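Local coordinates for enterobactin synthetase component F-related protein (Vibrio cholerae serotype O1, PDB 4OXI) that probably activates glycine with ATP as an adenylation-domain ligase and binds glycyl-adenosine-5'-phosphate, at residues Leu418-Gln423 and Glu443-Tyr448; Lys230-Ser235 and Lys426-Asp431; Ile396-Gly401 and Glu411-Glu416. One frame throughout, in Å; residues are numbered along the deposited sequence.

In the fold
Contacts 1 and 3 lie in one antiparallel sheet, where strand 416-419 pairs with strand 394-397 at contact 3 and with strand 445-457 at contact 1. Their centres are about 17 Å apart, and Leu418 CD2 meets Ile397 CG2 at 4.1 Å. Contact 2 joins the loop that follows strand 416-419 to strand 230-235; its centre is about 15 Å from that of contact 1, and Tyr448 OH comes within 3.6 Å of Tyr428 OH. Contacts 2 and 3 do not touch. Glycyl-adenosine-5'-phosphate lies close by: the side chains of Tyr448 and Ile232 are each about 6 Å from it, that of Glu416 about 9 Å.

Contact 1. Residues Leu418-Gln423 and Glu443-Tyr448; sequences LLSGKQ and EGRLWY
Arg445 reaches across to Ser420 next to the Leu419-Tyr448 pair of an antiparallel beta sheet of the adenylation domain, where strand 416-419 meets strand 445-457. Its guanidinium comes side-on, with NE and NH2 both donating to Ser420 OG; the NH2 bond is the shorter at 2.8 Å. The chain bends at chi3 (-77°), and the guanidinium meets Ser420 OG within 2° of its own plane. Arginine suits this place because two parallel N-H groups can grip one small hydroxyl, which is also hydrogen-bonded to Cys393 O.

Leu446 takes part mainly through its backbone. Its carbonyl O accepts from a water that in turn accepts from Gly421 N, bridging the chains beyond the last direct pair. Gly421 has a positive phi of 114°, a conformation in which a side chain would crowd the preceding carbonyl.

Trp447 turns one face of its indole to Ser420. The serine CB stands 3.7 Å from the centroid of the six-membered ring, a CH-pi contact over the face, and OG lies above the same face near the rim. A wide flat ring can take Ser420 on its face while Leu418 CB reaches CE3, an apolar contact at 3.7 Å.

Tyr448 forms the antiparallel hydrogen-bonded pair with Leu419. Leu419 N donates to Tyr448 O at 2.9 Å, and Tyr448 N donates back to Leu419 O. Their side chains lie alongside each other on one face of the sheet, where the branched end of leucine can meet the aromatic edge: Leu419 CD1 lies in the plane of the Tyr448 ring, 3.9 Å from CD2.

Contact 2. Residues Lys230-Ser235 and Lys426-Asp431; sequences KRIAVS and KGYLND
Leu429 N donates to Arg231 O at 2.9 Å and 171°, a nearly straight direct bond between strand 230-235 and the loop leading into helix 432-438. Three waters extend this link: one joins Arg231 N to Leu429 O, a second Ala233 N to Gly427 O, and a third Ala233 O to Lys426 N. Single waters thus carry most of the backbone link between loop and strand.

Apolar contacts centre on Tyr428 and, separately, Leu429. Tyr428 CG stands anti to the carbonyl carbon (chi1 -62°), and the ring lies side by side with Ile232, both pointing the same way, with Ile232 CG1 3.8 Å from Tyr428 CD1. Lys230 crosses one face, its CD 4.2 Å from the ring centroid in a CH-pi contact; a long methylene chain suits that position. The short Ala233 side chain meets Leu429, CB to CD1 4.3 Å.

The polar ends look elsewhere: Tyr428 OH bonds to Glu364, Arg231 forms a salt bridge with Glu138, and Asp431 caps helix 432-438 and bonds to Asn434. Tyrosine is therefore apt, apolar along its ring and polar at its end. The chemistry implies a junction held by one direct backbone bond, three water bridges and apolar packing around Tyr428 and Leu429.

Contact 3. Residues Ile396-Gly401 and Glu411-Glu416; sequences IINEQG and EGYRGE
The side chains of Tyr413 and Asn398 cross at about a right angle, yet their ring and amide planes differ by only 25°. They meet beside an antiparallel hydrogen-bonded pair, Ile397 with Glu416, where strand 394-397 ends in a type I beta turn (Asn398 to Gly401). Asn398 ND2 approaches Tyr413 OH at 3.2 Å at a poor hydrogen-bonding angle. Both polar ends turn instead to Glu402: Tyr413 OH bonds to its carboxylate, Asn398 OD1 to its backbone N. Asparagine suits the turn's first position, since OD1 also takes a weak bond from Gln400 N.

Ile396 approaches the same tyrosine at its ring edge, CG2 lying 3.7 Å from CD2. That methyl also rests on Gly415 N, where a side chain would run into Ile397 O and Asn398 CA; glycine permits the close approach.

Ile397 and Glu416 point the same way, side by side. With Glu416 CG anti to the backbone N (chi1 170°), the chain runs out extended, carrying its carboxylate to Arg467 and Gly451 N while its CB stays beside Ile397. Ile397 N donates to Glu416 O at 2.9 Å and 163°, and Ile397 CG2 sits 4.0 Å from Glu416 CB.

Contact 1. Residues Leu418-Gln423 and Glu443-Tyr448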
ATOM      1  N   LEU A 418       9.621  -8.154 -16.017  1.00 25.14           N
ATOM      2  CA  LEU A 418      10.526  -7.070 -15.675  1.00 24.02           C
ATOM      3  C   LEU A 418       9.784  -5.756 -15.856  1.00 27.13           C
ATOM      4  O   LEU A 418       9.004  -5.605 -16.795  1.00 26.25           O
ATOM      5  CB  LEU A 418      11.754  -7.077 -16.585  1.00 30.00           C
ATOM      6  CG  LEU A 418      12.621  -8.332 -16.615  1.00 31.26           C
ATOM      7  CD1 LEU A 418      13.813  -8.125 -17.531  1.00 30.15           C
ATOM      8  CD2 LEU A 418      13.089  -8.671 -15.223  1.00 25.89           C
ATOM      9  N   LEU A 419      10.026  -4.804 -14.957  1.00 24.60           N
ATOM     10  CA  LEU A 419       9.308  -3.537 -14.996  1.00 24.09           C
ATOM     11  C   LEU A 419      10.281  -2.387 -15.229  1.00 25.09           C
ATOM     12  O   LEU A 419      11.435  -2.430 -14.784  1.00 27.88           O
ATOM     13  CB  LEU A 419       8.548  -3.323 -13.680  1.00 22.90           C
ATOM     14  CG  LEU A 419       7.688  -4.510 -13.243  1.00 27.66           C
ATOM     15  CD1 LEU A 419       7.131  -4.266 -11.860  1.00 27.63           C
ATOM     16  CD2 LEU A 419       6.554  -4.745 -14.231  1.00 22.43           C
ATOM     17  N   SER A 420       9.817  -1.355 -15.920  1.00 25.45           N
ATOM     18  CA  SER A 420      10.610  -0.147 -16.084  1.00 30.84           C
ATOM     19  C   SER A 420       9.677   1.027 -16.319  1.00 30.01           C
ATOM     20  O   SER A 420       8.463   0.856 -16.397  1.00 27.08           O
ATOM     21  CB  SER A 420      11.548  -0.287 -17.278  1.00 31.88           C
ATOM     22  OG  SER A 420      10.789  -0.418 -18.468  1.00 32.04           O
ATOM     23  N   GLY A 421      10.236   2.227 -16.434  1.00 31.21           N
ATOM     24  CA  GLY A 421       9.412   3.366 -16.781  1.00 27.68           C
ATOM     25  C   GLY A 421       9.335   4.379 -15.661  1.00 28.91           C
ATOM     26  O   GLY A 421      10.069   4.290 -14.664  1.00 23.71           O
ATOM     27  N   LYS A 422       8.427   5.337 -15.827  1.00 28.70           N
ATOM     28  CA  LYS A 422       8.300   6.465 -14.910  1.00 28.38           C
ATOM     29  C   LYS A 422       7.768   6.112 -13.517  1.00 26.90           C
ATOM     30  O   LYS A 422       7.960   6.886 -12.582  1.00 28.25           O
ATOM     31  CB  LYS A 422       7.439   7.569 -15.544  1.00 34.10           C
ATOM     32  CG  LYS A 422       8.206   8.478 -16.514  1.00 41.02           C
ATOM     33  CD  LYS A 422       7.262   9.252 -17.434  1.00 47.57           C
ATOM     34  CE  LYS A 422       6.619   8.320 -18.455  1.00 51.43           C
ATOM     35  NZ  LYS A 422       5.331   8.847 -19.005  1.00 56.52           N
ATOM     36  N   GLN A 423       7.132   4.951 -13.362  1.00 25.71           N
ATOM     37  CA  GLN A 423       6.630   4.541 -12.040  1.00 27.30           C
ATOM     38  C   GLN A 423       7.646   3.755 -11.216  1.00 24.92           C
ATOM     39  O   GLN A 423       7.429   3.503 -10.037  1.00 25.27           O
ATOM     40  CB  GLN A 423       5.342   3.718 -12.173  1.00 24.58           C
ATOM     41  CG  GLN A 423       4.138   4.547 -12.571  1.00 23.52           C
ATOM     42  CD  GLN A 423       2.950   3.695 -12.873  1.00 27.85           C
ATOM     43  OE1 GLN A 423       2.236   3.943 -13.836  1.00 33.82           O
ATOM     44  NE2 GLN A 423       2.716   2.678 -12.048  1.00 25.86           N
ATOM     45  N   GLU A 443      20.574  -1.600 -21.983  1.00 48.89           N
ATOM     46  CA  GLU A 443      20.403  -0.751 -23.156  1.00 49.73           C
ATOM     47  C   GLU A 443      19.676   0.550 -22.836  1.00 51.78           C
ATOM     48  O   GLU A 443      18.601   0.833 -23.385  1.00 51.50           O
ATOM     49  CB  GLU A 443      19.691  -1.517 -24.276  1.00 57.15           C
ATOM     50  CG  GLU A 443      20.461  -2.752 -24.736  1.00 60.05           C
ATOM     51  CD  GLU A 443      19.698  -3.586 -25.758  1.00 67.50           C
ATOM     52  OE1 GLU A 443      18.581  -3.182 -26.157  1.00 66.70           O
ATOM     53  OE2 GLU A 443      20.225  -4.651 -26.156  1.00 67.93           O
ATOM     54  N   GLY A 444      20.249   1.320 -21.916  1.00 50.83           N
ATOM     55  CA  GLY A 444      19.754   2.657 -21.653  1.00 53.39           C
ATOM     56  C   GLY A 444      18.806   2.821 -20.483  1.00 57.70           C
ATOM     57  O   GLY A 444      18.857   3.852 -19.806  1.00 58.98           O
ATOM     58  N   ARG A 445      17.936   1.837 -20.241  1.00 54.24           N
ATOM     59  CA  ARG A 445      16.938   1.987 -19.173  1.00 49.15           C
ATOM     60  C   ARG A 445      17.096   1.051 -17.975  1.00 41.74           C
ATOM     61  O   ARG A 445      17.697  -0.031 -18.059  1.00 37.89           O
ATOM     62  CB  ARG A 445      15.501   1.960 -19.717  1.00 49.36           C
ATOM     63  CG  ARG A 445      15.083   0.666 -20.373  1.00 44.15           C
ATOM     64  CD  ARG A 445      13.857   0.878 -21.262  1.00 41.40           C
ATOM     65  NE  ARG A 445      12.608   0.993 -20.510  1.00 39.37           N
ATOM     66  CZ  ARG A 445      11.743   1.998 -20.640  1.00 41.96           C
ATOM     67  NH1 ARG A 445      11.990   2.981 -21.489  1.00 45.85           N
ATOM     68  NH2 ARG A 445      10.630   2.026 -19.919  1.00 37.93           N
ATOM     69  N   LEU A 446      16.568   1.508 -16.845  1.00 40.65           N
ATOM     70  CA  LEU A 446      16.623   0.743 -15.613  1.00 39.20           C
ATOM     71  C   LEU A 446      15.464  -0.240 -15.603  1.00 34.06           C
ATOM     72  O   LEU A 446      14.314   0.157 -15.816  1.00 34.30           O
ATOM     73  CB  LEU A 446      16.541   1.678 -14.403  1.00 37.08           C
ATOM     74  CG  LEU A 446      16.553   0.984 -13.034  1.00 40.63           C
ATOM     75  CD1 LEU A 446      17.903   0.334 -12.796  1.00 37.03           C
ATOM     76  CD2 LEU A 446      16.205   1.962 -11.904  1.00 37.26           C
ATOM     77  N   TRP A 447      15.769  -1.518 -15.380  1.00 30.68           N
ATOM     78  CA  TRP A 447      14.742  -2.548 -15.249  1.00 31.39           C
ATOM     79  C   TRP A 447      14.666  -3.084 -13.824  1.00 30.47           C
ATOM     80  O   TRP A 447      15.656  -3.057 -13.094  1.00 35.58           O
ATOM     81  CB  TRP A 447      15.019  -3.709 -16.208  1.00 31.25           C
ATOM     82  CG  TRP A 447      14.775  -3.363 -17.629  1.00 34.56           C
ATOM     83  CD1 TRP A 447      15.704  -2.975 -18.552  1.00 36.80           C
ATOM     84  CD2 TRP A 447      13.511  -3.364 -18.305  1.00 31.31           C
ATOM     85  NE1 TRP A 447      15.095  -2.742 -19.762  1.00 35.04           N
ATOM     86  CE2 TRP A 447      13.749  -2.968 -19.637  1.00 33.40           C
ATOM     87  CE3 TRP A 447      12.202  -3.658 -17.913  1.00 30.79           C
ATOM     88  CZ2 TRP A 447      12.723  -2.857 -20.578  1.00 34.43           C
ATOM     89  CZ3 TRP A 447      11.183  -3.550 -18.849  1.00 32.08           C
ATOM     90  CH2 TRP A 447      11.450  -3.157 -20.167  1.00 34.75           C
ATOM     91  N   TYR A 448      13.495  -3.586 -13.436  1.00 28.37           N
ATOM     92  CA  TYR A 448      13.308  -4.197 -12.118  1.00 25.48           C
ATOM     93  C   TYR A 448      12.802  -5.627 -12.244  1.00 25.26           C
ATOM     94  O   TYR A 448      11.833  -5.889 -12.966  1.00 25.19           O
ATOM     95  CB  TYR A 448      12.332  -3.362 -11.272  1.00 25.47           C
ATOM     96  CG  TYR A 448      11.833  -4.026  -9.994  1.00 25.41           C
ATOM     97  CD1 TYR A 448      12.648  -4.137  -8.868  1.00 22.79           C
ATOM     98  CD2 TYR A 448      10.537  -4.511  -9.911  1.00 24.75           C
ATOM     99  CE1 TYR A 448      12.180  -4.732  -7.708  1.00 23.79           C
ATOM    100  CE2 TYR A 448      10.069  -5.105  -8.774  1.00 22.13           C
ATOM    101  CZ  TYR A 448      10.889  -5.212  -7.676  1.00 24.81           C
ATOM    102  OH  TYR A 448      10.394  -5.806  -6.547  1.00 28.42           O
TER
HETATM  103  O   HOH W   1      13.108   2.467 -16.036  1.00 31.36           O

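Contact 2. Residues Lys230-Ser235 and Lys426-Asp431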
ATOM      1  N   LYS A 230      12.932  -3.644   4.065  1.00 30.31           N
ATOM      2  CA  LYS A 230      13.358  -2.917   2.889  1.00 27.69           C
ATOM      3  C   LYS A 230      12.504  -1.672   2.859  1.00 33.02           C
ATOM      4  O   LYS A 230      11.316  -1.716   3.208  1.00 32.03           O
ATOM      5  CB  LYS A 230      13.096  -3.732   1.630  1.00 31.62           C
ATOM      6  CG  LYS A 230      13.958  -4.980   1.499  1.00 35.69           C
ATOM      7  CD  LYS A 230      13.535  -5.794   0.279  1.00 43.82           C
ATOM      8  CE  LYS A 230      14.427  -7.011   0.095  1.00 49.62           C
ATOM      9  NZ  LYS A 230      14.028  -7.762  -1.134  1.00 52.94           N
ATOM     10  N   ARG A 231      13.096  -0.556   2.462  1.00 29.18           N
ATOM     11  CA  ARG A 231      12.323   0.660   2.313  1.00 25.35           C
ATOM     12  C   ARG A 231      12.283   1.178   0.889  1.00 28.72           C
ATOM     13  O   ARG A 231      13.272   1.114   0.147  1.00 24.33           O
ATOM     14  CB  ARG A 231      12.789   1.716   3.296  1.00 28.71           C
ATOM     15  CG  ARG A 231      11.933   1.655   4.555  1.00 42.51           C
ATOM     16  CD  ARG A 231      12.614   2.254   5.720  1.00 41.62           C
ATOM     17  NE  ARG A 231      13.681   1.393   6.192  1.00 42.26           N
ATOM     18  CZ  ARG A 231      13.630   0.711   7.330  1.00 42.76           C
ATOM     19  NH1 ARG A 231      12.544   0.787   8.104  1.00 34.11           N
ATOM     20  NH2 ARG A 231      14.665  -0.044   7.684  1.00 41.81           N
ATOM     21  N   ILE A 232      11.113   1.672   0.512  1.00 23.24           N
ATOM     22  CA  ILE A 232      10.851   2.041  -0.861  1.00 19.20           C
ATOM     23  C   ILE A 232      10.356   3.474  -0.878  1.00 24.33           C
ATOM     24  O   ILE A 232       9.257   3.771  -0.387  1.00 22.25           O
ATOM     25  CB  ILE A 232       9.780   1.122  -1.440  1.00 22.85           C
ATOM     26  CG1 ILE A 232      10.304  -0.316  -1.496  1.00 20.61           C
ATOM     27  CG2 ILE A 232       9.349   1.586  -2.812  1.00 22.65           C
ATOM     28  CD1 ILE A 232       9.208  -1.336  -1.737  1.00 22.92           C
ATOM     29  N   ALA A 233      11.180   4.363  -1.418  1.00 19.89           N
ATOM     30  CA  ALA A 233      10.842   5.766  -1.493  1.00 22.98           C
ATOM     31  C   ALA A 233      10.294   6.066  -2.888  1.00 24.87           C
ATOM     32  O   ALA A 233      10.984   5.864  -3.881  1.00 26.60           O
ATOM     33  CB  ALA A 233      12.066   6.616  -1.194  1.00 25.15           C
ATOM     34  N   VAL A 234       9.053   6.545  -2.944  1.00 22.09           N
ATOM     35  CA  VAL A 234       8.350   6.799  -4.187  1.00 20.11           C
ATOM     36  C   VAL A 234       8.342   8.308  -4.454  1.00 23.29           C
ATOM     37  O   VAL A 234       7.947   9.100  -3.593  1.00 23.71           O
ATOM     38  CB  VAL A 234       6.902   6.271  -4.096  1.00 23.12           C
ATOM     39  CG1 VAL A 234       6.084   6.683  -5.321  1.00 20.48           C
ATOM     40  CG2 VAL A 234       6.900   4.757  -3.933  1.00 19.45           C
ATOM     41  N   SER A 235       8.792   8.713  -5.636  1.00 22.36           N
ATOM     42  CA  SER A 235       8.959  10.144  -5.931  1.00 24.99           C
ATOM     43  C   SER A 235       7.650  10.774  -6.351  1.00 20.67           C
ATOM     44  O   SER A 235       6.685  10.073  -6.646  1.00 22.87           O
ATOM     45  CB  SER A 235       9.944  10.333  -7.076  1.00 23.21           C
ATOM     46  OG  SER A 235       9.347   9.859  -8.263  1.00 24.76           O
ATOM     47  N   LYS A 426      13.988   4.305  -7.757  1.00 28.83           N
ATOM     48  CA  LYS A 426      15.419   4.252  -8.062  1.00 34.22           C
ATOM     49  C   LYS A 426      16.070   2.967  -7.589  1.00 33.56           C
ATOM     50  O   LYS A 426      17.097   2.553  -8.121  1.00 43.32           O
ATOM     51  CB  LYS A 426      16.162   5.409  -7.387  1.00 37.99           C
ATOM     52  CG  LYS A 426      15.712   6.805  -7.795  1.00 44.10           C
ATOM     53  CD  LYS A 426      16.035   7.082  -9.247  1.00 50.01           C
ATOM     54  CE  LYS A 426      15.560   8.475  -9.666  1.00 55.63           C
ATOM     55  NZ  LYS A 426      15.638   8.644 -11.152  1.00 56.27           N
ATOM     56  N   GLY A 427      15.484   2.357  -6.570  1.00 29.16           N
ATOM     57  CA  GLY A 427      16.080   1.215  -5.894  1.00 30.42           C
ATOM     58  C   GLY A 427      15.564   1.257  -4.472  1.00 28.88           C
ATOM     59  O   GLY A 427      14.648   2.025  -4.165  1.00 30.91           O
ATOM     60  N   TYR A 428      16.128   0.442  -3.598  1.00 30.41           N
ATOM     61  CA  TYR A 428      15.725   0.475  -2.201  1.00 25.59           C
ATOM     62  C   TYR A 428      16.525   1.558  -1.481  1.00 33.32           C
ATOM     63  O   TYR A 428      17.677   1.826  -1.823  1.00 37.12           O
ATOM     64  CB  TYR A 428      15.924  -0.897  -1.553  1.00 26.49           C
ATOM     65  CG  TYR A 428      15.075  -1.990  -2.184  1.00 29.07           C
ATOM     66  CD1 TYR A 428      13.705  -2.064  -1.939  1.00 29.51           C
ATOM     67  CD2 TYR A 428      15.635  -2.942  -3.026  1.00 28.95           C
ATOM     68  CE1 TYR A 428      12.914  -3.058  -2.515  1.00 24.01           C
ATOM     69  CE2 TYR A 428      14.852  -3.947  -3.599  1.00 26.77           C
ATOM     70  CZ  TYR A 428      13.491  -3.991  -3.340  1.00 26.57           C
ATOM     71  OH  TYR A 428      12.700  -4.969  -3.907  1.00 25.80           O
ATOM     72  N   LEU A 429      15.909   2.189  -0.492  1.00 31.11           N
ATOM     73  CA  LEU A 429      16.542   3.267   0.256  1.00 33.81           C
ATOM     74  C   LEU A 429      17.725   2.740   1.077  1.00 33.25           C
ATOM     75  O   LEU A 429      17.564   1.816   1.880  1.00 30.20           O
ATOM     76  CB  LEU A 429      15.496   3.911   1.175  1.00 34.41           C
ATOM     77  CG  LEU A 429      15.743   5.304   1.743  1.00 39.42           C
ATOM     78  CD1 LEU A 429      16.004   6.272   0.611  1.00 33.23           C
ATOM     79  CD2 LEU A 429      14.542   5.749   2.591  1.00 33.83           C
ATOM     80  N   ASN A 430      18.904   3.322   0.856  1.00 35.93           N
ATOM     81  CA  ASN A 430      20.137   2.965   1.580  1.00 36.88           C
ATOM     82  C   ASN A 430      20.395   1.462   1.721  1.00 37.19           C
ATOM     83  O   ASN A 430      20.756   0.982   2.800  1.00 37.93           O
ATOM     84  CB  ASN A 430      20.155   3.633   2.960  1.00 40.17           C
ATOM     85  CG  ASN A 430      19.766   5.096   2.898  1.00 41.81           C
ATOM     86  OD1 ASN A 430      18.877   5.545   3.625  1.00 45.43           O
ATOM     87  ND2 ASN A 430      20.415   5.846   2.010  1.00 47.64           N
ATOM     88  N   ASP A 431      20.190   0.723   0.634  1.00 35.32           N
ATOM     89  CA  ASP A 431      20.349  -0.733   0.654  1.00 36.23           C
ATOM     90  C   ASP A 431      20.880  -1.165  -0.710  1.00 34.91           C
ATOM     91  O   ASP A 431      20.139  -1.701  -1.534  1.00 35.35           O
ATOM     92  CB  ASP A 431      19.001  -1.394   0.966  1.00 35.13           C
ATOM     93  CG  ASP A 431      19.102  -2.898   1.169  1.00 42.00           C
ATOM     94  OD1 ASP A 431      20.152  -3.507   0.842  1.00 44.93           O
ATOM     95  OD2 ASP A 431      18.098  -3.485   1.641  1.00 46.63           O
TER
HETATM   96  O   HOH W   2      15.874  -0.464   2.100  1.00 30.98           O
HETATM   97  O   HOH W   3      13.764   3.830  -2.511  1.00 25.00           O
HETATM   98  O   HOH W   4      13.293   6.057  -5.433  1.00 30.98           O

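Contact 3. Residues Ile396-Gly401 and Glu411-Glu416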
ATOM      1  N   ILE A 396       9.868  -9.630 -20.490  1.00 30.65           N
ATOM      2  CA  ILE A 396       9.812 -10.959 -19.904  1.00 29.38           C
ATOM      3  C   ILE A 396      11.158 -11.616 -20.156  1.00 32.32           C
ATOM      4  O   ILE A 396      11.681 -11.550 -21.263  1.00 36.46           O
ATOM      5  CB  ILE A 396       8.716 -11.791 -20.563  1.00 30.30           C
ATOM      6  CG1 ILE A 396       7.356 -11.112 -20.392  1.00 29.25           C
ATOM      7  CG2 ILE A 396       8.676 -13.201 -19.995  1.00 29.23           C
ATOM      8  CD1 ILE A 396       6.232 -11.803 -21.157  1.00 31.71           C
ATOM      9  N   ILE A 397      11.748 -12.216 -19.132  1.00 33.59           N
ATOM     10  CA  ILE A 397      13.000 -12.937 -19.328  1.00 33.92           C
ATOM     11  C   ILE A 397      12.769 -14.416 -19.056  1.00 38.21           C
ATOM     12  O   ILE A 397      12.284 -14.785 -17.985  1.00 37.43           O
ATOM     13  CB  ILE A 397      14.148 -12.346 -18.482  1.00 38.92           C
ATOM     14  CG1 ILE A 397      15.413 -13.180 -18.629  1.00 48.08           C
ATOM     15  CG2 ILE A 397      13.773 -12.253 -17.016  1.00 38.05           C
ATOM     16  CD1 ILE A 397      16.587 -12.602 -17.855  1.00 53.85           C
ATOM     17  N   ASN A 398      13.052 -15.263 -20.048  1.00 41.04           N
ATOM     18  CA  ASN A 398      12.785 -16.697 -19.900  1.00 43.52           C
ATOM     19  C   ASN A 398      13.914 -17.446 -19.217  1.00 44.41           C
ATOM     20  O   ASN A 398      14.930 -16.853 -18.854  1.00 40.00           O
ATOM     21  CB  ASN A 398      12.415 -17.366 -21.236  1.00 49.50           C
ATOM     22  CG  ASN A 398      13.567 -17.384 -22.241  1.00 49.61           C
ATOM     23  OD1 ASN A 398      14.706 -17.032 -21.924  1.00 51.28           O
ATOM     24  ND2 ASN A 398      13.265 -17.801 -23.468  1.00 50.75           N
ATOM     25  N   GLU A 399      13.736 -18.757 -19.068  1.00 55.79           N
ATOM     26  CA  GLU A 399      14.692 -19.592 -18.346  1.00 60.37           C
ATOM     27  C   GLU A 399      16.067 -19.605 -18.994  1.00 59.89           C
ATOM     28  O   GLU A 399      17.070 -19.846 -18.323  1.00 58.62           O
ATOM     29  CB  GLU A 399      14.164 -21.016 -18.206  1.00 62.62           C
ATOM     30  CG  GLU A 399      12.975 -21.129 -17.276  1.00 66.90           C
ATOM     31  CD  GLU A 399      12.736 -22.552 -16.812  1.00 81.76           C
ATOM     32  OE1 GLU A 399      12.531 -22.750 -15.593  1.00 83.87           O
ATOM     33  OE2 GLU A 399      12.750 -23.469 -17.663  1.00 81.04           O
ATOM     34  N   GLN A 400      16.109 -19.337 -20.299  1.00 59.11           N
ATOM     35  CA  GLN A 400      17.378 -19.236 -21.017  1.00 57.52           C
ATOM     36  C   GLN A 400      18.091 -17.913 -20.723  1.00 58.09           C
ATOM     37  O   GLN A 400      19.287 -17.774 -20.981  1.00 63.33           O
ATOM     38  CB  GLN A 400      17.160 -19.380 -22.526  1.00 58.70           C
ATOM     39  CG  GLN A 400      15.892 -20.127 -22.928  1.00 58.84           C
ATOM     40  CD  GLN A 400      15.939 -21.601 -22.587  1.00 65.01           C
ATOM     41  OE1 GLN A 400      16.950 -22.108 -22.101  1.00 68.10           O
ATOM     42  NE2 GLN A 400      14.841 -22.301 -22.849  1.00 65.15           N
ATOM     43  N   GLY A 401      17.363 -16.939 -20.189  1.00 54.88           N
ATOM     44  CA  GLY A 401      17.954 -15.639 -19.916  1.00 49.93           C
ATOM     45  C   GLY A 401      17.818 -14.668 -21.071  1.00 44.06           C
ATOM     46  O   GLY A 401      18.524 -13.668 -21.137  1.00 47.02           O
ATOM     47  N   GLU A 411       3.140 -15.169 -28.853  1.00 32.11           N
ATOM     48  CA  GLU A 411       2.127 -15.910 -28.105  1.00 37.58           C
ATOM     49  C   GLU A 411       2.783 -17.018 -27.294  1.00 36.05           C
ATOM     50  O   GLU A 411       3.701 -17.682 -27.779  1.00 31.26           O
ATOM     51  CB  GLU A 411       1.073 -16.497 -29.059  1.00 33.50           C
ATOM     52  CG  GLU A 411       0.152 -17.571 -28.434  1.00 38.69           C
ATOM     53  CD  GLU A 411      -1.031 -16.984 -27.670  1.00 41.32           C
ATOM     54  OE1 GLU A 411      -1.178 -15.745 -27.663  1.00 41.50           O
ATOM     55  OE2 GLU A 411      -1.823 -17.754 -27.080  1.00 46.06           O
ATOM     56  N   GLY A 412       2.326 -17.183 -26.052  1.00 38.40           N
ATOM     57  CA  GLY A 412       2.803 -18.235 -25.167  1.00 31.05           C
ATOM     58  C   GLY A 412       4.125 -17.989 -24.457  1.00 34.14           C
ATOM     59  O   GLY A 412       4.534 -18.799 -23.621  1.00 39.72           O
ATOM     60  N   TYR A 413       4.808 -16.895 -24.788  1.00 33.04           N
ATOM     61  CA  TYR A 413       6.096 -16.590 -24.159  1.00 33.49           C
ATOM     62  C   TYR A 413       5.966 -16.527 -22.634  1.00 36.76           C
ATOM     63  O   TYR A 413       4.991 -15.988 -22.105  1.00 35.62           O
ATOM     64  CB  TYR A 413       6.656 -15.278 -24.690  1.00 30.63           C
ATOM     65  CG  TYR A 413       8.149 -15.162 -24.539  1.00 38.79           C
ATOM     66  CD1 TYR A 413       9.007 -15.835 -25.401  1.00 37.78           C
ATOM     67  CD2 TYR A 413       8.707 -14.379 -23.539  1.00 36.89           C
ATOM     68  CE1 TYR A 413      10.377 -15.734 -25.269  1.00 33.76           C
ATOM     69  CE2 TYR A 413      10.077 -14.270 -23.400  1.00 39.01           C
ATOM     70  CZ  TYR A 413      10.907 -14.952 -24.267  1.00 40.71           C
ATOM     71  OH  TYR A 413      12.272 -14.841 -24.130  1.00 43.66           O
ATOM     72  N   ARG A 414       6.960 -17.067 -21.939  1.00 34.15           N
ATOM     73  CA  ARG A 414       6.834 -17.357 -20.518  1.00 36.06           C
ATOM     74  C   ARG A 414       8.125 -16.982 -19.801  1.00 36.25           C
ATOM     75  O   ARG A 414       9.214 -17.150 -20.351  1.00 33.41           O
ATOM     76  CB  ARG A 414       6.541 -18.853 -20.338  1.00 37.87           C
ATOM     77  CG  ARG A 414       6.147 -19.283 -18.932  1.00 44.02           C
ATOM     78  CD  ARG A 414       6.002 -20.812 -18.828  1.00 48.96           C
ATOM     79  NE  ARG A 414       5.442 -21.210 -17.536  1.00 53.11           N
ATOM     80  CZ  ARG A 414       6.153 -21.337 -16.416  1.00 55.97           C
ATOM     81  NH1 ARG A 414       7.463 -21.102 -16.425  1.00 53.06           N
ATOM     82  NH2 ARG A 414       5.555 -21.693 -15.281  1.00 53.29           N
ATOM     83  N   GLY A 415       8.004 -16.462 -18.581  1.00 33.60           N
ATOM     84  CA  GLY A 415       9.170 -16.128 -17.780  1.00 31.00           C
ATOM     85  C   GLY A 415       8.900 -15.066 -16.724  1.00 30.98           C
ATOM     86  O   GLY A 415       7.745 -14.775 -16.387  1.00 31.39           O
ATOM     87  N   GLU A 416       9.970 -14.489 -16.190  1.00 27.33           N
ATOM     88  CA  GLU A 416       9.842 -13.491 -15.147  1.00 32.10           C
ATOM     89  C   GLU A 416       9.551 -12.118 -15.738  1.00 30.10           C
ATOM     90  O   GLU A 416      10.186 -11.707 -16.704  1.00 29.67           O
ATOM     91  CB  GLU A 416      11.107 -13.436 -14.292  1.00 28.18           C
ATOM     92  CG  GLU A 416      11.124 -12.249 -13.345  1.00 30.44           C
ATOM     93  CD  GLU A 416      12.257 -12.299 -12.354  1.00 34.08           C
ATOM     94  OE1 GLU A 416      13.117 -13.195 -12.480  1.00 39.05           O
ATOM     95  OE2 GLU A 416      12.281 -11.444 -11.440  1.00 34.13           O
TER